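Local coordinates for protein restriction endonuclease r.bpuji (Bacillus pumilus, PDB 2VLA) that recognises a specific DNA sequence through this N-terminal recognition domain, as part of a restriction endonuclease that probably cleaves DNA with another part of the full-length protein, at residues 134-140 / 246-252; 253-258 / 269-273. Where two conformers were deposited one is given. Residues are numbered along the deposited sequence.

Contact 1: residues 134-140 / 246-252; sequences QIRQFPY and FWGNKPE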
ATOM      1  N   GLN A 134       1.296  -2.049 -13.780  1.00 11.82           N
ATOM      2  CA  GLN A 134       0.877  -3.382 -13.285  1.00 12.02           C
ATOM      3  C   GLN A 134       1.999  -4.008 -12.498  1.00 13.21           C
ATOM      4  O   GLN A 134       2.991  -4.447 -13.049  1.00 14.06           O
ATOM      5  CB  GLN A 134       0.411  -4.341 -14.407  1.00 15.62           C
ATOM      6  CG  GLN A 134       0.982  -4.127 -15.708  1.00 21.10           C
ATOM      7  CD  GLN A 134       0.412  -5.115 -16.746  1.00 22.03           C
ATOM      8  OE1 GLN A 134      -0.417  -5.996 -16.421  1.00 24.32           O
ATOM      9  NE2 GLN A 134       0.868  -4.991 -17.989  1.00 20.46           N
ATOM     10  N   ILE A 135       1.855  -3.999 -11.176  0.50 11.56           N
ATOM     11  CA  ILE A 135       2.903  -4.472 -10.314  0.50 10.78           C
ATOM     12  C   ILE A 135       2.371  -4.850  -8.936  0.50 10.67           C
ATOM     13  O   ILE A 135       1.441  -4.221  -8.419  0.50 11.54           O
ATOM     14  CB  ILE A 135       4.012  -3.392 -10.161  0.50 11.24           C
ATOM     15  CG1 ILE A 135       5.300  -4.012  -9.612  0.50 12.51           C
ATOM     16  CG2 ILE A 135       3.519  -2.223  -9.280  0.50 11.89           C
ATOM     17  CD1 ILE A 135       6.054  -4.865 -10.628  0.50 12.91           C
ATOM     18  N   ARG A 136       2.966  -5.881  -8.352  1.00 11.30           N
ATOM     19  CA  ARG A 136       2.818  -6.167  -6.933  1.00 10.68           C
ATOM     20  C   ARG A 136       4.038  -5.599  -6.245  1.00 10.68           C
ATOM     21  O   ARG A 136       5.102  -6.200  -6.235  1.00 11.14           O
ATOM     22  CB  ARG A 136       2.773  -7.692  -6.698  1.00 12.09           C
ATOM     23  CG  ARG A 136       1.709  -8.439  -7.508  1.00 11.22           C
ATOM     24  CD  ARG A 136       1.662  -9.876  -7.083  1.00 13.98           C
ATOM     25  NE  ARG A 136       0.803 -10.663  -7.945  1.00 14.93           N
ATOM     26  CZ  ARG A 136       0.153 -11.741  -7.550  1.00 17.44           C
ATOM     27  NH1 ARG A 136       0.242 -12.150  -6.290  1.00 16.31           N
ATOM     28  NH2 ARG A 136      -0.566 -12.425  -8.422  1.00 16.79           N
ATOM     29  N   GLN A 137       3.904  -4.389  -5.676  1.00 10.37           N
ATOM     30  CA  GLN A 137       5.100  -3.626  -5.346  1.00 10.09           C
ATOM     31  C   GLN A 137       5.852  -4.169  -4.134  1.00  9.78           C
ATOM     32  O   GLN A 137       7.068  -4.056  -4.073  1.00 10.17           O
ATOM     33  CB  GLN A 137       4.783  -2.125  -5.152  1.00 11.20           C
ATOM     34  CG  GLN A 137       4.043  -1.731  -3.865  1.00 11.64           C
ATOM     35  CD  GLN A 137       2.533  -1.727  -4.008  1.00 12.63           C
ATOM     36  OE1 GLN A 137       1.944  -2.574  -4.697  1.00 13.26           O
ATOM     37  NE2 GLN A 137       1.883  -0.800  -3.313  1.00 14.05           N
ATOM     38  N   PHE A 138       5.167  -4.840  -3.227  1.00  9.49           N
ATOM     39  CA  PHE A 138       5.869  -5.330  -2.034  1.00 10.08           C
ATOM     40  C   PHE A 138       6.708  -6.597  -2.294  1.00 10.15           C
ATOM     41  O   PHE A 138       7.881  -6.641  -1.960  1.00 10.81           O
ATOM     42  CB  PHE A 138       4.912  -5.466  -0.849  1.00 10.81           C
ATOM     43  CG  PHE A 138       4.449  -4.137  -0.324  1.00  9.92           C
ATOM     44  CD1 PHE A 138       5.352  -3.293   0.266  1.00 10.39           C
ATOM     45  CD2 PHE A 138       3.186  -3.702  -0.518  1.00 10.48           C
ATOM     46  CE1 PHE A 138       4.947  -2.000   0.764  1.00 12.76           C
ATOM     47  CE2 PHE A 138       2.765  -2.435  -0.058  1.00 10.69           C
ATOM     48  CZ  PHE A 138       3.678  -1.591   0.592  1.00 11.78           C
ATOM     49  N   PRO A 139       6.140  -7.597  -3.010  1.00 10.59           N
ATOM     50  CA  PRO A 139       7.025  -8.625  -3.509  1.00 10.90           C
ATOM     51  C   PRO A 139       8.237  -8.053  -4.271  1.00 10.82           C
ATOM     52  O   PRO A 139       9.361  -8.508  -4.085  1.00 10.64           O
ATOM     53  CB  PRO A 139       6.104  -9.446  -4.421  1.00 11.19           C
ATOM     54  CG  PRO A 139       4.770  -9.323  -3.764  1.00 11.68           C
ATOM     55  CD  PRO A 139       4.726  -7.894  -3.283  1.00 10.26           C
ATOM     56  N   TYR A 140       7.998  -7.063  -5.111  1.00 10.18           N
ATOM     57  CA  TYR A 140       9.046  -6.518  -5.913  1.00 10.40           C
ATOM     58  C   TYR A 140      10.149  -5.853  -5.050  1.00 10.02           C
ATOM     59  O   TYR A 140      11.335  -6.072  -5.240  1.00 10.42           O
ATOM     60  CB  TYR A 140       8.491  -5.533  -6.952  1.00 10.90           C
ATOM     61  CG  TYR A 140       9.475  -5.216  -8.045  1.00 10.30           C
ATOM     62  CD1 TYR A 140      10.397  -4.216  -7.882  1.00 10.75           C
ATOM     63  CD2 TYR A 140       9.522  -5.972  -9.240  1.00 11.55           C
ATOM     64  CE1 TYR A 140      11.305  -3.937  -8.825  1.00 12.24           C
ATOM     65  CE2 TYR A 140      10.440  -5.687 -10.192  1.00 12.95           C
ATOM     66  CZ  TYR A 140      11.339  -4.675  -9.993  1.00 12.06           C
ATOM     67  OH  TYR A 140      12.298  -4.336 -10.912  1.00 12.67           O
ATOM     68  N   PHE A 246       6.695 -13.657  -5.426  1.00 12.28           N
ATOM     69  CA  PHE A 246       5.639 -13.153  -6.293  1.00 11.73           C
ATOM     70  C   PHE A 246       6.047 -11.918  -7.112  1.00 11.87           C
ATOM     71  O   PHE A 246       5.215 -11.335  -7.801  1.00 12.67           O
ATOM     72  CB  PHE A 246       4.375 -12.843  -5.477  1.00 11.88           C
ATOM     73  CG  PHE A 246       3.760 -14.041  -4.846  1.00 12.29           C
ATOM     74  CD1 PHE A 246       4.243 -14.538  -3.650  1.00 13.08           C
ATOM     75  CD2 PHE A 246       2.715 -14.714  -5.479  1.00 13.89           C
ATOM     76  CE1 PHE A 246       3.681 -15.640  -3.065  1.00 14.75           C
ATOM     77  CE2 PHE A 246       2.154 -15.836  -4.912  1.00 14.87           C
ATOM     78  CZ  PHE A 246       2.652 -16.328  -3.721  1.00 15.37           C
ATOM     79  N   TRP A 247       7.320 -11.531  -7.052  1.00 11.79           N
ATOM     80  CA  TRP A 247       7.747 -10.289  -7.685  1.00 11.64           C
ATOM     81  C   TRP A 247       7.456 -10.208  -9.164  1.00 13.06           C
ATOM     82  O   TRP A 247       7.222  -9.112  -9.702  1.00 13.25           O
ATOM     83  CB  TRP A 247       9.233 -10.031  -7.447  1.00 12.40           C
ATOM     84  CG  TRP A 247      10.180 -10.972  -8.188  1.00 12.54           C
ATOM     85  CD1 TRP A 247      10.790 -12.087  -7.680  1.00 14.18           C
ATOM     86  CD2 TRP A 247      10.676 -10.839  -9.546  1.00 12.44           C
ATOM     87  NE1 TRP A 247      11.595 -12.660  -8.631  1.00 15.59           N
ATOM     88  CE2 TRP A 247      11.556 -11.898  -9.769  1.00 13.92           C
ATOM     89  CE3 TRP A 247      10.450  -9.933 -10.573  1.00 13.38           C
ATOM     90  CZ2 TRP A 247      12.194 -12.086 -10.986  1.00 15.75           C
ATOM     91  CZ3 TRP A 247      11.063 -10.142 -11.791  1.00 14.38           C
ATOM     92  CH2 TRP A 247      11.940 -11.189 -11.973  1.00 17.60           C
ATOM     93  N   GLY A 248       7.512 -11.356  -9.843  1.00 12.85           N
ATOM     94  CA  GLY A 248       7.332 -11.397 -11.300  1.00 14.25           C
ATOM     95  C   GLY A 248       5.916 -11.666 -11.758  1.00 15.12           C
ATOM     96  O   GLY A 248       5.661 -11.737 -12.962  1.00 17.15           O
ATOM     97  N   ASN A 249       4.988 -11.780 -10.813  1.00 13.50           N
ATOM     98  CA  ASN A 249       3.594 -12.067 -11.128  1.00 13.89           C
ATOM     99  C   ASN A 249       2.834 -10.824 -11.562  1.00 13.93           C
ATOM    100  O   ASN A 249       2.964  -9.761 -10.950  1.00 14.57           O
ATOM    101  CB  ASN A 249       2.887 -12.674  -9.925  1.00 14.82           C
ATOM    102  CG  ASN A 249       3.252 -14.129  -9.695  1.00 16.23           C
ATOM    103  OD1 ASN A 249       4.417 -14.512  -9.803  1.00 22.10           O
ATOM    104  ND2 ASN A 249       2.249 -14.948  -9.322  1.00 18.62           N
ATOM    105  N   LYS A 250       1.950 -10.969 -12.522  1.00 15.35           N
ATOM    106  CA  LYS A 250       0.959  -9.964 -12.778  1.00 15.17           C
ATOM    107  C   LYS A 250       0.149  -9.766 -11.502  1.00 15.09           C
ATOM    108  O   LYS A 250      -0.014 -10.698 -10.729  1.00 15.33           O
ATOM    109  CB  LYS A 250       0.051 -10.412 -13.941  1.00 18.62           C
ATOM    110  CG  LYS A 250       0.584 -10.086 -15.306  1.00 26.32           C
ATOM    111  CD  LYS A 250      -0.504 -10.230 -16.376  1.00 29.56           C
ATOM    112  CE  LYS A 250      -0.321  -9.215 -17.495  1.00 33.40           C
ATOM    113  NZ  LYS A 250       0.527  -9.750 -18.601  1.00 46.07           N
ATOM    114  N   PRO A 251      -0.403  -8.560 -11.323  1.00 15.02           N
ATOM    115  CA  PRO A 251      -1.364  -8.346 -10.257  1.00 14.42           C
ATOM    116  C   PRO A 251      -2.468  -9.401 -10.246  1.00 14.32           C
ATOM    117  O   PRO A 251      -2.981  -9.786 -11.303  1.00 16.77           O
ATOM    118  CB  PRO A 251      -1.939  -6.984 -10.586  1.00 16.28           C
ATOM    119  CG  PRO A 251      -0.827  -6.266 -11.256  1.00 17.59           C
ATOM    120  CD  PRO A 251      -0.133  -7.322 -12.076  1.00 16.95           C
ATOM    121  N   GLU A 252      -2.811  -9.879  -9.066  1.00 13.80           N
ATOM    122  CA  GLU A 252      -3.875 -10.855  -8.912  1.00 16.04           C
ATOM    123  C   GLU A 252      -5.224 -10.285  -9.361  1.00 17.31           C
ATOM    124  O   GLU A 252      -6.048 -10.981  -9.923  1.00 18.74           O
ATOM    125  CB  GLU A 252      -3.947 -11.286  -7.456  1.00 16.54           C
ATOM    126  CG  GLU A 252      -4.872 -12.436  -7.182  1.00 17.65           C
ATOM    127  CD  GLU A 252      -4.480 -13.684  -7.945  1.00 28.71           C
ATOM    128  OE1 GLU A 252      -3.268 -13.988  -8.022  1.00 29.25           O
ATOM    129  OE2 GLU A 252      -5.377 -14.349  -8.476  1.00 39.18           O
TER
HETATM  130  O   HOH W   1       0.477  -6.758 -20.240  1.00 40.66           O
HETATM  131  O   HOH W   2       4.628  -7.923  -9.648  1.00 13.01           O
HETATM  132  O   HOH W   3      -1.154 -14.858  -6.335  1.00 34.97           O
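A buried arginine at the N-cap of helix 137-150 ties the start of that helix to the loop 246-252, within the largely helical DNA-recognition domain of the enzyme. Arg136 gives up the most surface here, 144 Å². Its side chain runs out extended from an m chi1, and the guanidinium grips one backbone carbonyl in a fork: Arg136 NE and NH2 each donate to Lys250 O at 2.9 Å. Arg136 NH2 also forms a salt bridge with Glu252 OE1 at 3.1 Å, so the charge is met on the loop itself, while Asn249 CB and Glu252 N cover opposite faces of the group. Trp247, next in buried area, belongs to the type I turn 246-249, closed by Asn249 N to Phe246 O at 3.1 Å. Trp247 CB packs 3.8 Å from Tyr140 CA and Trp247 CE3 lies 4.3 Å from Tyr140 CE2, while the Tyr140 hydroxyl is held by Ile175 O; Pro139 CG touches Phe246 CB at 3.9 Å. At the other end the Pro251 ring fits against the extended backbone before the helix, with CG 3.5 Å from Ile135 N and CD 3.8 Å from Gln134 CB. Gln134, Ile135 and residues 247-250 also line a pocket holding a polyether, probably from the crystallisation liquor; the nucleic acid is about 12 Å from the nearest atom of the contact. A water between the two segments accepts from Arg136 N at 2.9 Å and donates to Trp247 O at 2.9 Å and Asn249 O at 2.8 Å.

Contact 2: residues 253-258 / 269-273; sequences FNAYKY and FFKDW
Two aromatic residues of one loop each lay a ring face over an alpha carbon of the same helix, one turn apart, within an aromatic cluster of Phe253, Tyr258, Phe269 and Trp273. The loop leaves Phe253 in an extended conformation (phi/psi -94/121), makes an Asx turn in which Asn254 OD1 accepts from Tyr256 N at 2.9 Å, passes through a 3-10 segment at 255-257 and returns to extended at Tyr258 (-106/140). Segment 269-273 is regular alpha helix, part of helix 263-278, with Trp273 N bonded to Phe269 O at 2.9 Å. In register, Phe253 CA lies 7.2 Å from Trp273 CA and Tyr258 CA 6.7 Å from Phe269 CA. Phe253 (chi1 t, chi2 84°) receives Trp273 CA in a CH-pi contact 4.1 Å from its ring centroid; the edge of the Trp273 six-membered ring (chi1 t) also meets this face, T-shaped, with centroids 5.5 Å apart and planes at 83°. Tyr258 (chi1 m, chi2 87°) repeats the scheme: Phe269 CA stands 4.0 Å from its centroid, and the Phe269 ring (chi1 t) turns its edge to the face, 5.3 Å between centroids at 79°. Phe253 CE2 and Ala255 CB reach Phe269 CE1 at 3.7 and 3.8 Å. The cluster thus fastens helix 263-278 to the loop that precedes it; Val125 of helix 122-130 also packs on Phe269, and Phe270 of helix 263-278 packs on a phosphate of the bound DNA. Beside the rings, Asp272 (chi1 m) accepts a short hydrogen bond, Tyr258 OH to Asp272 OD2 at 2.6 Å.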
ATOM      1  N   PHE A 253      -5.456  -9.026  -9.054  1.00 14.55           N
ATOM      2  CA  PHE A 253      -6.670  -8.331  -9.455  1.00 13.68           C
ATOM      3  C   PHE A 253      -6.430  -7.575 -10.768  1.00 14.82           C
ATOM      4  O   PHE A 253      -5.520  -6.771 -10.879  1.00 14.05           O
ATOM      5  CB  PHE A 253      -7.122  -7.362  -8.342  1.00 13.92           C
ATOM      6  CG  PHE A 253      -8.357  -6.595  -8.670  1.00 16.54           C
ATOM      7  CD1 PHE A 253      -9.616  -7.147  -8.451  1.00 17.56           C
ATOM      8  CD2 PHE A 253      -8.278  -5.322  -9.215  1.00 16.60           C
ATOM      9  CE1 PHE A 253     -10.764  -6.434  -8.751  1.00 18.74           C
ATOM     10  CE2 PHE A 253      -9.421  -4.613  -9.523  1.00 19.26           C
ATOM     11  CZ  PHE A 253     -10.669  -5.182  -9.299  1.00 18.51           C
ATOM     12  N   ASN A 254      -7.208  -7.916 -11.785  1.00 15.93           N
ATOM     13  CA  ASN A 254      -6.985  -7.388 -13.119  1.00 15.79           C
ATOM     14  C   ASN A 254      -7.833  -6.149 -13.414  1.00 15.77           C
ATOM     15  O   ASN A 254      -9.040  -6.258 -13.731  1.00 20.58           O
ATOM     16  CB  ASN A 254      -7.284  -8.485 -14.158  1.00 17.17           C
ATOM     17  CG  ASN A 254      -7.019  -8.039 -15.547  1.00 24.20           C
ATOM     18  OD1 ASN A 254      -6.558  -6.937 -15.786  1.00 21.66           O
ATOM     19  ND2 ASN A 254      -7.331  -8.908 -16.510  1.00 26.50           N
ATOM     20  N   ALA A 255      -7.205  -4.969 -13.319  1.00 15.61           N
ATOM     21  CA  ALA A 255      -7.914  -3.703 -13.520  1.00 16.13           C
ATOM     22  C   ALA A 255      -8.256  -3.476 -14.991  1.00 17.50           C
ATOM     23  O   ALA A 255      -9.070  -2.616 -15.335  1.00 22.40           O
ATOM     24  CB  ALA A 255      -7.058  -2.553 -12.995  1.00 16.55           C
ATOM     25  N   TYR A 256      -7.626  -4.242 -15.852  1.00 17.43           N
ATOM     26  CA  TYR A 256      -7.677  -3.989 -17.291  1.00 19.31           C
ATOM     27  C   TYR A 256      -8.874  -4.676 -17.972  1.00 22.34           C
ATOM     28  O   TYR A 256      -9.065  -4.543 -19.168  1.00 21.32           O
ATOM     29  CB  TYR A 256      -6.347  -4.390 -17.929  1.00 17.71           C
ATOM     30  CG  TYR A 256      -5.231  -3.450 -17.549  1.00 15.78           C
ATOM     31  CD1 TYR A 256      -4.518  -3.622 -16.353  1.00 17.24           C
ATOM     32  CD2 TYR A 256      -4.974  -2.327 -18.296  1.00 16.84           C
ATOM     33  CE1 TYR A 256      -3.533  -2.734 -15.961  1.00 15.85           C
ATOM     34  CE2 TYR A 256      -3.992  -1.411 -17.905  1.00 17.34           C
ATOM     35  CZ  TYR A 256      -3.269  -1.631 -16.722  1.00 16.38           C
ATOM     36  OH  TYR A 256      -2.319  -0.722 -16.328  1.00 17.33           O
ATOM     37  N   LYS A 257      -9.700  -5.361 -17.195  0.50 22.47           N
ATOM     38  CA  LYS A 257     -10.903  -5.986 -17.750  0.50 19.24           C
ATOM     39  C   LYS A 257     -12.146  -5.129 -17.498  0.50 21.64           C
ATOM     40  O   LYS A 257     -13.262  -5.558 -17.756  0.50 25.94           O
ATOM     41  CB  LYS A 257     -11.102  -7.372 -17.155  0.50 22.11           C
ATOM     42  CG  LYS A 257     -11.585  -7.362 -15.724  0.50 21.93           C
ATOM     43  CD  LYS A 257     -11.779  -8.768 -15.202  0.50 29.32           C
ATOM     44  CE  LYS A 257     -12.287  -8.762 -13.766  0.50 30.14           C
ATOM     45  NZ  LYS A 257     -12.370 -10.142 -13.183  0.50 33.95           N
ATOM     46  N   TYR A 258     -11.944  -3.933 -16.952  1.00 22.99           N
ATOM     47  CA  TYR A 258     -13.032  -3.020 -16.719  1.00 20.88           C
ATOM     48  C   TYR A 258     -13.017  -1.876 -17.722  1.00 22.84           C
ATOM     49  O   TYR A 258     -11.961  -1.377 -18.097  1.00 25.70           O
ATOM     50  CB  TYR A 258     -12.952  -2.468 -15.282  1.00 17.70           C
ATOM     51  CG  TYR A 258     -13.080  -3.539 -14.222  1.00 19.45           C
ATOM     52  CD1 TYR A 258     -11.965  -4.238 -13.773  1.00 18.97           C
ATOM     53  CD2 TYR A 258     -14.321  -3.864 -13.677  1.00 18.42           C
ATOM     54  CE1 TYR A 258     -12.086  -5.235 -12.833  1.00 19.37           C
ATOM     55  CE2 TYR A 258     -14.445  -4.837 -12.728  1.00 19.90           C
ATOM     56  CZ  TYR A 258     -13.327  -5.540 -12.315  1.00 20.69           C
ATOM     57  OH  TYR A 258     -13.447  -6.529 -11.336  1.00 21.23           O
ATOM     58  N   PHE A 269     -15.856  -2.349 -10.452  1.00 19.10           N
ATOM     59  CA  PHE A 269     -14.424  -2.234 -10.196  1.00 16.11           C
ATOM     60  C   PHE A 269     -14.155  -2.063  -8.714  1.00 16.71           C
ATOM     61  O   PHE A 269     -13.367  -2.795  -8.137  1.00 15.52           O
ATOM     62  CB  PHE A 269     -13.851  -1.066 -10.973  1.00 16.90           C
ATOM     63  CG  PHE A 269     -12.410  -0.809 -10.706  1.00 16.43           C
ATOM     64  CD1 PHE A 269     -11.442  -1.609 -11.229  1.00 15.77           C
ATOM     65  CD2 PHE A 269     -12.027   0.262  -9.911  1.00 15.71           C
ATOM     66  CE1 PHE A 269     -10.107  -1.349 -11.006  1.00 17.98           C
ATOM     67  CE2 PHE A 269     -10.694   0.507  -9.660  1.00 16.40           C
ATOM     68  CZ  PHE A 269      -9.741  -0.304 -10.217  1.00 17.54           C
ATOM     69  N   PHE A 270     -14.807  -1.083  -8.098  1.00 15.81           N
ATOM     70  CA  PHE A 270     -14.533  -0.784  -6.710  1.00 15.28           C
ATOM     71  C   PHE A 270     -15.054  -1.862  -5.774  1.00 16.41           C
ATOM     72  O   PHE A 270     -14.417  -2.172  -4.779  1.00 17.22           O
ATOM     73  CB  PHE A 270     -15.084   0.580  -6.336  1.00 15.64           C
ATOM     74  CG  PHE A 270     -14.356   1.709  -6.989  1.00 15.53           C
ATOM     75  CD1 PHE A 270     -13.058   2.013  -6.624  1.00 15.97           C
ATOM     76  CD2 PHE A 270     -14.946   2.441  -7.999  1.00 19.88           C
ATOM     77  CE1 PHE A 270     -12.373   3.021  -7.245  1.00 17.20           C
ATOM     78  CE2 PHE A 270     -14.268   3.461  -8.608  1.00 18.30           C
ATOM     79  CZ  PHE A 270     -12.978   3.761  -8.216  1.00 17.60           C
ATOM     80  N   LYS A 271     -16.178  -2.480  -6.128  1.00 16.56           N
ATOM     81  CA  LYS A 271     -16.731  -3.555  -5.314  1.00 18.13           C
ATOM     82  C   LYS A 271     -15.855  -4.796  -5.374  1.00 16.71           C
ATOM     83  O   LYS A 271     -15.550  -5.408  -4.338  1.00 17.30           O
ATOM     84  CB  LYS A 271     -18.150  -3.904  -5.767  1.00 20.72           C
ATOM     85  CG  LYS A 271     -18.860  -4.849  -4.829  1.00 29.61           C
ATOM     86  N   ASP A 272     -15.444  -5.173  -6.588  1.00 17.55           N
ATOM     87  CA  ASP A 272     -14.609  -6.336  -6.778  1.00 16.85           C
ATOM     88  C   ASP A 272     -13.237  -6.120  -6.141  1.00 16.18           C
ATOM     89  O   ASP A 272     -12.657  -7.052  -5.574  1.00 15.41           O
ATOM     90  CB  ASP A 272     -14.425  -6.628  -8.267  1.00 17.08           C
ATOM     91  CG  ASP A 272     -15.724  -6.997  -8.967  1.00 22.82           C
ATOM     92  OD1 ASP A 272     -16.702  -7.385  -8.294  1.00 26.33           O
ATOM     93  OD2 ASP A 272     -15.747  -6.934 -10.209  1.00 22.57           O
ATOM     94  N   TRP A 273     -12.698  -4.906  -6.256  1.00 14.48           N
ATOM     95  CA  TRP A 273     -11.417  -4.616  -5.599  1.00 13.77           C
ATOM     96  C   TRP A 273     -11.526  -4.862  -4.086  1.00 13.41           C
ATOM     97  O   TRP A 273     -10.664  -5.489  -3.483  1.00 13.24           O
ATOM     98  CB  TRP A 273     -10.937  -3.184  -5.854  1.00 13.61           C
ATOM     99  CG  TRP A 273      -9.857  -2.815  -4.856  1.00 13.04           C
ATOM    100  CD1 TRP A 273     -10.015  -2.107  -3.689  1.00 12.49           C
ATOM    101  CD2 TRP A 273      -8.507  -3.262  -4.866  1.00 11.73           C
ATOM    102  NE1 TRP A 273      -8.828  -2.061  -2.997  1.00 12.47           N
ATOM    103  CE2 TRP A 273      -7.886  -2.770  -3.693  1.00 12.16           C
ATOM    104  CE3 TRP A 273      -7.742  -4.018  -5.769  1.00 13.03           C
ATOM    105  CZ2 TRP A 273      -6.570  -3.009  -3.412  1.00 13.78           C
ATOM    106  CZ3 TRP A 273      -6.451  -4.265  -5.486  1.00 12.63           C
ATOM    107  CH2 TRP A 273      -5.863  -3.783  -4.302  1.00 12.33           C
TER

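The two contacts follow one another along the chain: 246-252 runs straight into 253-258, so a single connection between helices 237-244 and 263-278 packs first on the start of helix 137-150 and then on the helix it leads into. Their centres are 16 Å apart. Contact 1 is long-range in sequence and only partly buried, with charge, backbone carbonyls and water doing much of the joining beside a polyether pocket. Contact 2 is local and buried, almost entirely aromatic, with one polar bond at its margin. It also lies nearer the DNA, about 4 Å at its closest atom against about 12 Å for contact 1. Gln114 touches both, packing on Pro251 and donating to Phe253 O.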